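PDB 4XGU: putative pachytene checkpoint protein 2 from Caenorhabditis elegans, which binds and hydrolyses ATP as a protein-remodelling AAA+ ATPase and probably plays a key role in chromosome recombination during meiosis. Local coordinates for residues D234-L239 against D285-R290; L210-H215 against V247-D252; T392-K397 against N410-A415; N366-I371 against T404-M409. All blocks are in the same frame, centred on the assembly; numbering follows the deposited sequence.

Contact 1: D234-L239 against D285-R290; sequences DQIDEL and DRIRRR
Arg286, on helix 275-288, reaches across to two acids one turn apart on helix 228-241, Asp234 and Asp237, and so begins a salt-bridge network. Both helices belong to the AAA+ ATPase domain and pack side by side against its central sheet. The NH2 of Arg286 donates to Asp234 OD1 over 2.7 Å, meeting that oxygen from above the carboxylate plane, and its NH1 adds a weak bond to the same atom at 3.0 Å. The two flat groups are turned 63° against each other. Arg286 NH1 also lies 2.6 Å from Asp237 OD2 in a second salt bridge, here with the planes 29° apart. Asp237 points toward the opposite helix, and CG sits anti to the backbone N (chi1 -163°). Arg290 is a doubtful further partner at the other oxygen, OD1, since the model places this pair too close for its geometry to be trusted. Outside the segments, Gln283 OE1 binds Arg286 NH2, and Glu241 brings a like charge near Asp237.

The apolar part is smaller and joins two isoleucines at about a right angle. Ile287 CD1 touches Ile236 CG2 at 3.6 Å and Ile236 CB at 3.7 Å. Ile236 goes on to Leu210 of the sheet and Ile287 to Val293 and Ile295.

Arg286 thus bridges two acids between the helices, and would probably favour the ionised form of the buried Asp237 against the like charge of Glu241.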
loop_
_atom_site.group_PDB
_atom_site.type_symbol
_atom_site.label_atom_id
_atom_site.label_comp_id
_atom_site.label_asym_id
_atom_site.label_seq_id
_atom_site.Cartn_x
_atom_site.Cartn_y
_atom_site.Cartn_z
ATOM N N ASP B 234 -8.466 -24.245 20.807
ATOM C CA ASP B 234 -9.522 -25.242 20.963
ATOM C C ASP B 234 -9.176 -26.236 22.068
ATOM O O ASP B 234 -10.060 -26.740 22.762
ATOM C CB ASP B 234 -9.767 -25.984 19.647
ATOM C CG ASP B 234 -10.774 -25.279 18.758
ATOM O OD1 ASP B 234 -11.813 -24.822 19.282
ATOM O OD2 ASP B 234 -10.526 -25.179 17.537
ATOM N N GLN B 235 -7.886 -26.513 22.225
ATOM C CA GLN B 235 -7.423 -27.387 23.295
ATOM C C GLN B 235 -7.520 -26.686 24.645
ATOM O O GLN B 235 -7.881 -27.302 25.649
ATOM C CB GLN B 235 -5.986 -27.844 23.042
ATOM C CG GLN B 235 -5.416 -28.684 24.167
ATOM C CD GLN B 235 -4.145 -29.403 23.777
ATOM O OE1 GLN B 235 -3.445 -28.998 22.849
ATOM N NE2 GLN B 235 -3.843 -30.488 24.482
ATOM N N ILE B 236 -7.193 -25.396 24.665
ATOM C CA ILE B 236 -7.349 -24.593 25.871
ATOM C C ILE B 236 -8.810 -24.576 26.278
ATOM O O ILE B 236 -9.140 -24.634 27.463
ATOM C CB ILE B 236 -6.876 -23.140 25.676
ATOM C CG1 ILE B 236 -5.574 -23.091 24.881
ATOM C CG2 ILE B 236 -6.722 -22.447 27.024
ATOM C CD1 ILE B 236 -5.026 -21.692 24.704
ATOM N N ASP B 237 -9.681 -24.502 25.277
ATOM C CA ASP B 237 -11.117 -24.461 25.506
ATOM C C ASP B 237 -11.589 -25.727 26.212
ATOM O O ASP B 237 -12.342 -25.650 27.182
ATOM C CB ASP B 237 -11.864 -24.274 24.186
ATOM C CG ASP B 237 -13.296 -23.819 24.385
ATOM O OD1 ASP B 237 -14.045 -24.489 25.125
ATOM O OD2 ASP B 237 -13.672 -22.778 23.807
ATOM N N GLU B 238 -11.142 -26.884 25.729
ATOM C CA GLU B 238 -11.488 -28.158 26.357
ATOM C C GLU B 238 -11.053 -28.188 27.816
ATOM O O GLU B 238 -11.786 -28.664 28.683
ATOM C CB GLU B 238 -10.854 -29.329 25.606
ATOM C CG GLU B 238 -11.707 -29.890 24.480
ATOM C CD GLU B 238 -11.343 -31.324 24.146
ATOM O OE1 GLU B 238 -10.416 -31.863 24.786
ATOM O OE2 GLU B 238 -11.986 -31.914 23.250
ATOM N N LEU B 239 -9.856 -27.673 28.077
ATOM C CA LEU B 239 -9.333 -27.596 29.434
ATOM C C LEU B 239 -10.156 -26.610 30.254
ATOM O O LEU B 239 -10.298 -26.761 31.467
ATOM C CB LEU B 239 -7.861 -27.186 29.414
ATOM C CG LEU B 239 -6.934 -27.910 30.389
ATOM C CD1 LEU B 239 -7.144 -29.411 30.302
ATOM C CD2 LEU B 239 -5.487 -27.560 30.090
ATOM N N ASP B 285 -11.146 -13.837 22.610
ATOM C CA ASP B 285 -12.490 -13.480 23.049
ATOM C C ASP B 285 -13.299 -14.680 23.531
ATOM O O ASP B 285 -14.056 -14.577 24.497
ATOM C CB ASP B 285 -13.245 -12.776 21.922
ATOM C CG ASP B 285 -12.978 -11.286 21.887
ATOM O OD1 ASP B 285 -11.832 -10.880 22.173
ATOM O OD2 ASP B 285 -13.919 -10.522 21.583
ATOM N N ARG B 286 -13.145 -15.813 22.852
ATOM C CA ARG B 286 -13.862 -17.025 23.232
ATOM C C ARG B 286 -13.440 -17.500 24.612
ATOM O O ARG B 286 -14.265 -17.900 25.432
ATOM C CB ARG B 286 -13.623 -18.139 22.213
ATOM C CG ARG B 286 -14.082 -19.509 22.695
ATOM C CD ARG B 286 -14.293 -20.470 21.540
ATOM N NE ARG B 286 -13.042 -20.822 20.882
ATOM C CZ ARG B 286 -12.586 -22.065 20.762
ATOM N NH1 ARG B 286 -13.284 -23.080 21.255
ATOM N NH2 ARG B 286 -11.434 -22.295 20.145
ATOM N N ILE B 287 -12.140 -17.436 24.857
ATOM C CA ILE B 287 -11.545 -17.984 26.064
ATOM C C ILE B 287 -11.894 -17.187 27.328
ATOM O O ILE B 287 -12.236 -17.768 28.363
ATOM C CB ILE B 287 -10.017 -18.070 25.891
ATOM C CG1 ILE B 287 -9.668 -19.251 24.985
ATOM C CG2 ILE B 287 -9.317 -18.206 27.217
ATOM C CD1 ILE B 287 -8.278 -19.794 25.201
ATOM N N ARG B 288 -11.828 -15.861 27.235
ATOM C CA ARG B 288 -12.048 -14.989 28.389
ATOM C C ARG B 288 -13.479 -15.036 28.932
ATOM O O ARG B 288 -13.727 -14.612 30.061
ATOM C CB ARG B 288 -11.689 -13.545 28.029
ATOM C CG ARG B 288 -12.221 -13.099 26.681
ATOM C CD ARG B 288 -11.938 -11.632 26.419
ATOM N NE ARG B 288 -12.915 -10.775 27.081
ATOM C CZ ARG B 288 -12.910 -9.448 27.015
ATOM N NH1 ARG B 288 -11.974 -8.822 26.318
ATOM N NH2 ARG B 288 -13.843 -8.748 27.649
ATOM N N ARG B 289 -14.412 -15.549 28.136
ATOM C CA ARG B 289 -15.813 -15.611 28.548
ATOM C C ARG B 289 -16.037 -16.574 29.703
ATOM O O ARG B 289 -16.992 -16.430 30.466
ATOM C CB ARG B 289 -16.702 -16.009 27.371
ATOM C CG ARG B 289 -17.212 -14.827 26.579
ATOM C CD ARG B 289 -18.040 -15.259 25.382
ATOM N NE ARG B 289 -17.773 -14.396 24.236
ATOM C CZ ARG B 289 -18.266 -13.170 24.088
ATOM N NH1 ARG B 289 -19.065 -12.654 25.015
ATOM N NH2 ARG B 289 -17.961 -12.456 23.013
ATOM N N ARG B 290 -15.155 -17.558 29.832
ATOM C CA ARG B 290 -15.268 -18.537 30.905
ATOM C C ARG B 290 -14.924 -17.915 32.256
ATOM O O ARG B 290 -14.099 -17.006 32.342
ATOM C CB ARG B 290 -14.360 -19.732 30.631
ATOM C CG ARG B 290 -14.437 -20.253 29.211
ATOM C CD ARG B 290 -14.934 -21.686 29.184
ATOM N NE ARG B 290 -15.130 -22.162 27.818
ATOM C CZ ARG B 290 -15.738 -23.300 27.508
ATOM N NH1 ARG B 290 -16.214 -24.081 28.466
ATOM N NH2 ARG B 290 -15.876 -23.654 26.238
#

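Contact 2: L210-H215 against V247-D252; sequences LEINSH and VFVLID
Leu210, Glu211 and Ile212 pair in parallel register with Val249, Leu250 and Ile251, joining two inner strands of the central sheet of the AAA+ ATPase domain. The strands run 13° apart. Leu210 N donates to Phe248 O at 2.6 Å, Leu250 N to Leu210 O, and Ile212 N to Leu250 O at 2.8 Å; Asp252 N continues the pattern to Ile212 O. The connection between the strands, which includes helix 228-241, makes a beta-alpha-beta crossover, and that helix packs on Leu210, Ile212 and Val249. On that face Ile212 CD1 meets Val249 CG1 at 4.0 Å. The run of strand 245-251 into Asp252 is consistent with a Walker B motif; the nearest atoms of the Asp252 side chain lie about 4 Å from the Thr186 side chain and about 6 Å from the bound ADP. On the other face Glu211 is extended, with CG anti to the backbone N (chi1 -178°), alongside Leu250. Its OE1 accepts from Trp125 NE1, while OE2 comes within 3.1 Å of Asp252 OD2, two acceptors whose carboxylate planes stand 85° apart. An alanine in place of Glu211 would probably leave the Trp125 N-H without its acceptor and open a gap beside Leu250 CD2.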
loop_
_atom_site.group_PDB
_atom_site.type_symbol
_atom_site.label_atom_id
_atom_site.label_comp_id
_atom_site.label_asym_id
_atom_site.label_seq_id
_atom_site.Cartn_x
_atom_site.Cartn_y
_atom_site.Cartn_z
ATOM N N LEU B 210 -1.162 -22.466 30.542
ATOM C CA LEU B 210 -0.687 -22.621 29.176
ATOM C C LEU B 210 0.102 -21.400 28.735
ATOM O O LEU B 210 -0.425 -20.288 28.693
ATOM C CB LEU B 210 -1.858 -22.865 28.227
ATOM C CG LEU B 210 -2.344 -24.312 28.224
ATOM C CD1 LEU B 210 -3.705 -24.425 27.574
ATOM C CD2 LEU B 210 -1.332 -25.191 27.506
ATOM N N GLU B 211 1.371 -21.613 28.410
ATOM C CA GLU B 211 2.240 -20.526 27.989
ATOM C C GLU B 211 2.467 -20.557 26.482
ATOM O O GLU B 211 2.836 -21.588 25.921
ATOM C CB GLU B 211 3.574 -20.595 28.729
ATOM C CG GLU B 211 4.525 -19.464 28.384
ATOM C CD GLU B 211 5.810 -19.521 29.183
ATOM O OE1 GLU B 211 5.993 -20.489 29.953
ATOM O OE2 GLU B 211 6.635 -18.593 29.039
ATOM N N ILE B 212 2.246 -19.419 25.831
ATOM C CA ILE B 212 2.393 -19.313 24.385
ATOM C C ILE B 212 3.483 -18.309 24.012
ATOM O O ILE B 212 3.666 -17.303 24.699
ATOM C CB ILE B 212 1.066 -18.889 23.717
ATOM C CG1 ILE B 212 -0.108 -19.674 24.304
ATOM C CG2 ILE B 212 1.133 -19.076 22.211
ATOM C CD1 ILE B 212 -1.457 -19.269 23.739
ATOM N N ASN B 213 4.211 -18.607 22.937
ATOM C CA ASN B 213 5.167 -17.679 22.333
ATOM C C ASN B 213 6.368 -17.361 23.223
ATOM O O ASN B 213 6.734 -16.197 23.392
ATOM C CB ASN B 213 4.456 -16.378 21.942
ATOM C CG ASN B 213 5.223 -15.579 20.913
ATOM O OD1 ASN B 213 5.919 -16.142 20.070
ATOM N ND2 ASN B 213 5.100 -14.260 20.976
ATOM N N SER B 214 6.990 -18.395 23.781
ATOM C CA SER B 214 8.160 -18.204 24.632
ATOM C C SER B 214 9.392 -18.914 24.071
ATOM O O SER B 214 9.535 -20.129 24.220
ATOM C CB SER B 214 7.877 -18.700 26.050
ATOM O OG SER B 214 7.741 -20.110 26.077
ATOM N N HIS B 215 10.277 -18.157 23.426
ATOM C CA HIS B 215 10.066 -16.730 23.202
ATOM C C HIS B 215 10.148 -16.424 21.711
ATOM O O HIS B 215 11.152 -16.724 21.066
ATOM C CB HIS B 215 11.087 -15.876 23.970
ATOM C CG HIS B 215 12.008 -16.659 24.857
ATOM N ND1 HIS B 215 13.381 -16.573 24.760
ATOM C CD2 HIS B 215 11.760 -17.512 25.880
ATOM C CE1 HIS B 215 13.938 -17.352 25.667
ATOM N NE2 HIS B 215 12.975 -17.937 26.360
ATOM N N VAL B 247 -7.587 -22.132 34.489
ATOM C CA VAL B 247 -6.514 -22.159 33.506
ATOM C C VAL B 247 -5.924 -20.760 33.319
ATOM O O VAL B 247 -6.635 -19.754 33.339
ATOM C CB VAL B 247 -7.000 -22.739 32.147
ATOM C CG1 VAL B 247 -7.984 -23.878 32.385
ATOM C CG2 VAL B 247 -7.632 -21.676 31.276
ATOM N N PHE B 248 -4.605 -20.707 33.185
ATOM C CA PHE B 248 -3.904 -19.452 32.961
ATOM C C PHE B 248 -3.285 -19.452 31.576
ATOM O O PHE B 248 -2.621 -20.412 31.189
ATOM C CB PHE B 248 -2.819 -19.234 34.016
ATOM C CG PHE B 248 -3.349 -18.912 35.381
ATOM C CD1 PHE B 248 -3.663 -19.923 36.275
ATOM C CD2 PHE B 248 -3.520 -17.598 35.779
ATOM C CE1 PHE B 248 -4.146 -19.630 37.539
ATOM C CE2 PHE B 248 -4.002 -17.296 37.039
ATOM C CZ PHE B 248 -4.315 -18.314 37.921
ATOM N N VAL B 249 -3.497 -18.379 30.826
ATOM C CA VAL B 249 -2.887 -18.275 29.510
ATOM C C VAL B 249 -1.908 -17.116 29.465
ATOM O O VAL B 249 -2.300 -15.954 29.567
ATOM C CB VAL B 249 -3.939 -18.101 28.409
ATOM C CG1 VAL B 249 -3.263 -17.926 27.060
ATOM C CG2 VAL B 249 -4.883 -19.292 28.388
ATOM N N LEU B 250 -0.628 -17.441 29.327
ATOM C CA LEU B 250 0.407 -16.426 29.210
ATOM C C LEU B 250 0.811 -16.249 27.752
ATOM O O LEU B 250 1.018 -17.227 27.033
ATOM C CB LEU B 250 1.624 -16.797 30.059
ATOM C CG LEU B 250 2.827 -15.860 29.937
ATOM C CD1 LEU B 250 2.448 -14.455 30.371
ATOM C CD2 LEU B 250 4.000 -16.375 30.749
ATOM N N ILE B 251 0.913 -14.997 27.319
ATOM C CA ILE B 251 1.310 -14.685 25.952
ATOM C C ILE B 251 2.484 -13.704 25.953
ATOM O O ILE B 251 2.350 -12.561 26.388
ATOM C CB ILE B 251 0.131 -14.101 25.152
ATOM C CG1 ILE B 251 -1.022 -15.107 25.106
ATOM C CG2 ILE B 251 0.569 -13.730 23.745
ATOM C CD1 ILE B 251 -2.339 -14.515 24.676
ATOM N N ASP B 252 3.633 -14.162 25.468
ATOM C CA ASP B 252 4.852 -13.360 25.482
ATOM C C ASP B 252 5.096 -12.667 24.146
ATOM O O ASP B 252 4.671 -13.163 23.103
ATOM C CB ASP B 252 6.055 -14.234 25.840
ATOM C CG ASP B 252 5.889 -14.936 27.174
ATOM O OD1 ASP B 252 5.441 -14.280 28.139
ATOM O OD2 ASP B 252 6.203 -16.143 27.257
#

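Contact 3: T392-K397 against N410-A415; sequences TLVYSK and NLFLEA
Lys397 and Glu414 form the one salt bridge between these helices, and a weak one: NZ stands 3.4 Å from OE2, with the two side chains slanting across each other. The lysine chain runs nearly straight as far as CE and bends at chi4 (-139°), where NZ is placed. The stronger polar partner of that nitrogen is Glu418, one turn further along the same helix as Glu414, so the ammonium group is shared between two acids.

Further in, the contact is apolar and centres on Val394. Its CG2 sits over the middle of the Phe412 ring, 4.0 Å from the centroid and 8° off the ring normal, a CH-pi contact. The same methyl touches Ala415 CB at 3.8 Å. The other branch, CG1, lies anti to the backbone N and meets Leu411 CB at 3.6 Å. One valine therefore touches three residues of the opposite helix. Leu393 CD2 extends the patch by resting on Ala415 CB at 3.9 Å.

The short helical segments cross at 117°, their axes 9.1 Å apart at closest approach, within the C-terminal lid domain. Helix 384-397 also faces a neighbouring subunit, whose Tyr152 packs on Leu393 and whose Arg158 makes a cation-pi contact with Tyr395. Helix 405-420 turns Leu413 away from this crossing, onto Ile375 and Glu378 of helix 367-378.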
loop_
_atom_site.group_PDB
_atom_site.type_symbol
_atom_site.label_atom_id
_atom_site.label_comp_id
_atom_site.label_asym_id
_atom_site.label_seq_id
_atom_site.Cartn_x
_atom_site.Cartn_y
_atom_site.Cartn_z
ATOM N N THR B 392 27.906 -13.515 37.682
ATOM C CA THR B 392 28.729 -14.539 37.043
ATOM C C THR B 392 29.901 -13.926 36.275
ATOM O O THR B 392 30.915 -14.585 36.052
ATOM C CB THR B 392 27.904 -15.427 36.089
ATOM O OG1 THR B 392 28.752 -16.433 35.522
ATOM C CG2 THR B 392 27.298 -14.606 34.971
ATOM N N LEU B 393 29.762 -12.665 35.875
ATOM C CA LEU B 393 30.867 -11.943 35.255
ATOM C C LEU B 393 31.883 -11.546 36.318
ATOM O O LEU B 393 33.090 -11.569 36.079
ATOM C CB LEU B 393 30.362 -10.705 34.510
ATOM C CG LEU B 393 31.422 -9.835 33.827
ATOM C CD1 LEU B 393 32.231 -10.642 32.819
ATOM C CD2 LEU B 393 30.778 -8.632 33.155
ATOM N N VAL B 394 31.384 -11.184 37.494
ATOM C CA VAL B 394 32.239 -10.819 38.617
ATOM C C VAL B 394 33.053 -12.020 39.091
ATOM O O VAL B 394 34.228 -11.894 39.439
ATOM C CB VAL B 394 31.411 -10.260 39.792
ATOM C CG1 VAL B 394 32.303 -9.965 40.987
ATOM C CG2 VAL B 394 30.662 -9.007 39.362
ATOM N N TYR B 395 32.421 -13.189 39.084
ATOM C CA TYR B 395 33.060 -14.419 39.536
ATOM C C TYR B 395 34.249 -14.802 38.660
ATOM O O TYR B 395 35.263 -15.297 39.155
ATOM C CB TYR B 395 32.044 -15.562 39.552
ATOM C CG TYR B 395 32.414 -16.702 40.469
ATOM C CD1 TYR B 395 33.428 -16.563 41.406
ATOM C CD2 TYR B 395 31.750 -17.921 40.396
ATOM C CE1 TYR B 395 33.769 -17.602 42.247
ATOM C CE2 TYR B 395 32.083 -18.966 41.233
ATOM C CZ TYR B 395 33.094 -18.801 42.156
ATOM O OH TYR B 395 33.432 -19.841 42.994
ATOM N N SER B 396 34.119 -14.573 37.357
ATOM C CA SER B 396 35.168 -14.935 36.408
ATOM C C SER B 396 36.389 -14.028 36.538
ATOM O O SER B 396 37.522 -14.467 36.332
ATOM C CB SER B 396 34.631 -14.886 34.977
ATOM O OG SER B 396 34.265 -13.565 34.619
ATOM N N LYS B 397 36.153 -12.765 36.878
ATOM C CA LYS B 397 37.234 -11.797 37.037
ATOM C C LYS B 397 38.111 -12.100 38.249
ATOM O O LYS B 397 39.327 -11.902 38.210
ATOM C CB LYS B 397 36.672 -10.379 37.154
ATOM C CG LYS B 397 36.056 -9.839 35.880
ATOM C CD LYS B 397 35.919 -8.327 35.948
ATOM C CE LYS B 397 35.555 -7.743 34.594
ATOM N NZ LYS B 397 36.299 -6.479 34.328
ATOM N N ASN B 410 34.659 -3.790 44.578
ATOM C CA ASN B 410 35.533 -3.290 43.528
ATOM C C ASN B 410 35.315 -4.039 42.214
ATOM O O ASN B 410 35.337 -3.440 41.139
ATOM C CB ASN B 410 36.998 -3.393 43.958
ATOM C CG ASN B 410 37.854 -2.276 43.390
ATOM O OD1 ASN B 410 38.033 -1.234 44.023
ATOM N ND2 ASN B 410 38.388 -2.487 42.190
ATOM N N LEU B 411 35.096 -5.348 42.305
ATOM C CA LEU B 411 34.887 -6.162 41.113
ATOM C C LEU B 411 33.521 -5.895 40.496
ATOM O O LEU B 411 33.386 -5.822 39.273
ATOM C CB LEU B 411 35.032 -7.650 41.434
ATOM C CG LEU B 411 36.417 -8.139 41.869
ATOM C CD1 LEU B 411 36.464 -9.660 41.886
ATOM C CD2 LEU B 411 37.510 -7.569 40.972
ATOM N N PHE B 412 32.511 -5.753 41.350
ATOM C CA PHE B 412 31.158 -5.455 40.895
ATOM C C PHE B 412 31.133 -4.160 40.097
ATOM O O PHE B 412 30.505 -4.084 39.042
ATOM C CB PHE B 412 30.195 -5.363 42.082
ATOM C CG PHE B 412 29.344 -6.588 42.269
ATOM C CD1 PHE B 412 28.141 -6.719 41.596
ATOM C CD2 PHE B 412 29.743 -7.606 43.119
ATOM C CE1 PHE B 412 27.354 -7.844 41.765
ATOM C CE2 PHE B 412 28.959 -8.733 43.293
ATOM C CZ PHE B 412 27.764 -8.852 42.616
ATOM N N LEU B 413 31.832 -3.150 40.602
ATOM C CA LEU B 413 31.908 -1.862 39.923
ATOM C C LEU B 413 32.556 -1.999 38.545
ATOM O O LEU B 413 32.108 -1.384 37.576
ATOM C CB LEU B 413 32.684 -0.855 40.773
ATOM C CG LEU B 413 32.718 0.579 40.239
ATOM C CD1 LEU B 413 31.332 1.204 40.303
ATOM C CD2 LEU B 413 33.728 1.412 41.011
ATOM N N GLU B 414 33.605 -2.812 38.460
ATOM C CA GLU B 414 34.293 -3.023 37.192
ATOM C C GLU B 414 33.395 -3.716 36.175
ATOM O O GLU B 414 33.390 -3.361 34.996
ATOM C CB GLU B 414 35.570 -3.837 37.397
ATOM C CG GLU B 414 36.809 -2.992 37.623
ATOM C CD GLU B 414 38.036 -3.580 36.958
ATOM O OE1 GLU B 414 38.994 -2.821 36.693
ATOM O OE2 GLU B 414 38.044 -4.803 36.696
ATOM N N ALA B 415 32.639 -4.705 36.637
ATOM C CA ALA B 415 31.732 -5.440 35.764
ATOM C C ALA B 415 30.635 -4.526 35.226
ATOM O O ALA B 415 30.278 -4.602 34.050
ATOM C CB ALA B 415 31.126 -6.623 36.501
#

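Contact 4: N366-I371 against T404-M409; sequences NEFTEI and TLPNCM
Phe368 and Leu405 bring together the first turns of two helices, 367-378 and 405-420, in the C-terminal helical lid domain of this AAA+ ATPase. The segments run in nearly the same direction, 20° apart, with axes 11.1 Å from each other at their closest, and the space between them is bridged by side chains without a hydrogen bond.

The aromatic ring carries most of the contact. Leu405 points toward helix 367-378 with CG anti to the backbone N (chi1 -160°), and its CD2 lies over the centre of the Phe368 ring, 3.3 Å from the centroid and 3° off the ring normal, a close CH-pi contact in which this one methyl is about equally near all six ring carbons. Pro406 CG comes to the edge of the same ring, 3.9 Å from Phe368 CZ, and Met409 CE stands obliquely to it at 4.4 Å from Phe368 CD1. An alanine in place of Phe368 would probably open a gap between the helices and leave Leu405 CD2 and Pro406 CG without the surface they rest on.

The start of helix 405-420 is fixed by an N-cap: Thr404 OG1 accepts from Asn407 N at 3.2 Å. Asp346 OD2, from a loop outside, takes the N-H of Leu405, and a carboxylate at this end of a helix would probably be favoured by the helix dipole. Val349 and Trp354 pack against Leu405 as well. One turn beyond Phe368, Ile371 CG2 meets Met409 CG at 3.6 Å, their side chains slanting past each other.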
loop_
_atom_site.group_PDB
_atom_site.type_symbol
_atom_site.label_atom_id
_atom_site.label_comp_id
_atom_site.label_asym_id
_atom_site.label_seq_id
_atom_site.Cartn_x
_atom_site.Cartn_y
_atom_site.Cartn_z
ATOM N N ASN B 366 25.621 2.531 56.068
ATOM C CA ASN B 366 26.975 2.015 56.196
ATOM C C ASN B 366 27.778 2.428 54.971
ATOM O O ASN B 366 27.210 2.599 53.893
ATOM C CB ASN B 366 26.963 0.491 56.344
ATOM C CG ASN B 366 26.382 0.030 57.672
ATOM O OD1 ASN B 366 27.023 -0.713 58.413
ATOM N ND2 ASN B 366 25.166 0.470 57.979
ATOM N N GLU B 367 29.084 2.609 55.128
ATOM C CA GLU B 367 29.905 3.011 53.994
ATOM C C GLU B 367 29.851 1.930 52.920
ATOM O O GLU B 367 29.731 2.235 51.738
ATOM C CB GLU B 367 31.349 3.285 54.418
ATOM C CG GLU B 367 32.063 4.298 53.528
ATOM C CD GLU B 367 31.463 5.692 53.632
ATOM O OE1 GLU B 367 31.105 6.104 54.757
ATOM O OE2 GLU B 367 31.346 6.374 52.591
ATOM N N PHE B 368 29.914 0.669 53.338
ATOM C CA PHE B 368 29.746 -0.448 52.411
ATOM C C PHE B 368 28.361 -0.415 51.778
ATOM O O PHE B 368 28.206 -0.682 50.588
ATOM C CB PHE B 368 29.968 -1.785 53.120
ATOM C CG PHE B 368 31.385 -2.273 53.055
ATOM C CD1 PHE B 368 32.144 -2.077 51.912
ATOM C CD2 PHE B 368 31.960 -2.920 54.135
ATOM C CE1 PHE B 368 33.452 -2.521 51.846
ATOM C CE2 PHE B 368 33.267 -3.366 54.078
ATOM C CZ PHE B 368 34.015 -3.167 52.930
ATOM N N THR B 369 27.358 -0.090 52.587
ATOM C CA THR B 369 26.013 0.143 52.084
ATOM C C THR B 369 26.038 1.325 51.120
ATOM O O THR B 369 25.380 1.310 50.078
ATOM C CB THR B 369 25.017 0.417 53.232
ATOM O OG1 THR B 369 24.906 -0.744 54.063
ATOM C CG2 THR B 369 23.646 0.781 52.690
ATOM N N GLU B 370 26.823 2.341 51.468
ATOM C CA GLU B 370 26.941 3.547 50.653
ATOM C C GLU B 370 27.753 3.298 49.381
ATOM O O GLU B 370 27.385 3.767 48.303
ATOM C CB GLU B 370 27.572 4.681 51.467
ATOM C CG GLU B 370 27.685 6.004 50.722
ATOM C CD GLU B 370 26.336 6.647 50.455
ATOM O OE1 GLU B 370 25.371 6.340 51.186
ATOM O OE2 GLU B 370 26.240 7.462 49.511
ATOM N N ILE B 371 28.858 2.567 49.512
ATOM C CA ILE B 371 29.703 2.249 48.363
ATOM C C ILE B 371 28.923 1.427 47.341
ATOM O O ILE B 371 29.020 1.664 46.137
ATOM C CB ILE B 371 30.975 1.480 48.779
ATOM C CG1 ILE B 371 31.891 2.367 49.620
ATOM C CG2 ILE B 371 31.741 1.013 47.557
ATOM C CD1 ILE B 371 33.040 1.618 50.254
ATOM N N THR B 404 36.709 -11.516 48.801
ATOM C CA THR B 404 36.529 -10.707 50.001
ATOM C C THR B 404 35.491 -9.627 49.719
ATOM O O THR B 404 35.300 -9.229 48.570
ATOM C CB THR B 404 37.850 -10.053 50.456
ATOM O OG1 THR B 404 38.131 -8.910 49.640
ATOM C CG2 THR B 404 39.001 -11.045 50.355
ATOM N N LEU B 405 34.814 -9.158 50.762
ATOM C CA LEU B 405 33.779 -8.139 50.598
ATOM C C LEU B 405 34.311 -6.813 50.023
ATOM O O LEU B 405 33.667 -6.235 49.144
ATOM C CB LEU B 405 33.063 -7.887 51.932
ATOM C CG LEU B 405 31.686 -7.222 51.859
ATOM C CD1 LEU B 405 30.824 -7.692 53.002
ATOM C CD2 LEU B 405 31.787 -5.707 51.890
ATOM N N PRO B 406 35.468 -6.317 50.514
ATOM C CA PRO B 406 35.978 -5.085 49.898
ATOM C C PRO B 406 36.313 -5.247 48.417
ATOM O O PRO B 406 36.029 -4.350 47.624
ATOM C CB PRO B 406 37.244 -4.788 50.707
ATOM C CG PRO B 406 37.004 -5.430 52.022
ATOM C CD PRO B 406 36.261 -6.688 51.702
ATOM N N ASN B 407 36.909 -6.378 48.051
ATOM C CA ASN B 407 37.223 -6.645 46.653
ATOM C C ASN B 407 35.963 -6.879 45.827
ATOM O O ASN B 407 35.900 -6.508 44.655
ATOM C CB ASN B 407 38.160 -7.847 46.532
ATOM C CG ASN B 407 39.529 -7.464 46.011
ATOM O OD1 ASN B 407 39.674 -6.484 45.280
ATOM N ND2 ASN B 407 40.544 -8.236 46.384
ATOM N N CYS B 408 34.965 -7.495 46.452
ATOM C CA CYS B 408 33.689 -7.768 45.801
ATOM C C CYS B 408 33.036 -6.493 45.283
ATOM O O CYS B 408 32.511 -6.458 44.170
ATOM C CB CYS B 408 32.745 -8.479 46.767
ATOM S SG CYS B 408 31.033 -8.516 46.219
ATOM N N MET B 409 33.072 -5.449 46.103
ATOM C CA MET B 409 32.549 -4.146 45.719
ATOM C C MET B 409 33.347 -3.577 44.549
ATOM O O MET B 409 32.786 -2.967 43.637
ATOM C CB MET B 409 32.585 -3.190 46.912
ATOM C CG MET B 409 31.266 -2.497 47.202
ATOM S SD MET B 409 29.891 -3.637 47.443
ATOM C CE MET B 409 30.534 -4.681 48.743
#

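The four contacts form two pairs, one in the AAA domain and one in the C-terminal lid. Contacts 1 and 2 have centres 14 Å apart and touch directly: Ile236 of contact 1 packs on Leu210 and Val249 of contact 2, so the helix layer is seated on the sheet. Their segments alternate along the chain. Contacts 3 and 4 follow later, with centres 13 Å apart; they alternate too and share helix 405-420, whose start serves contact 4 and next turns contact 3. The nearest atoms of contacts 2 and 3 are about 17 Å apart, and both reach the second subunit, so segments of core and lid lie at a subunit interface of the six-chain assembly.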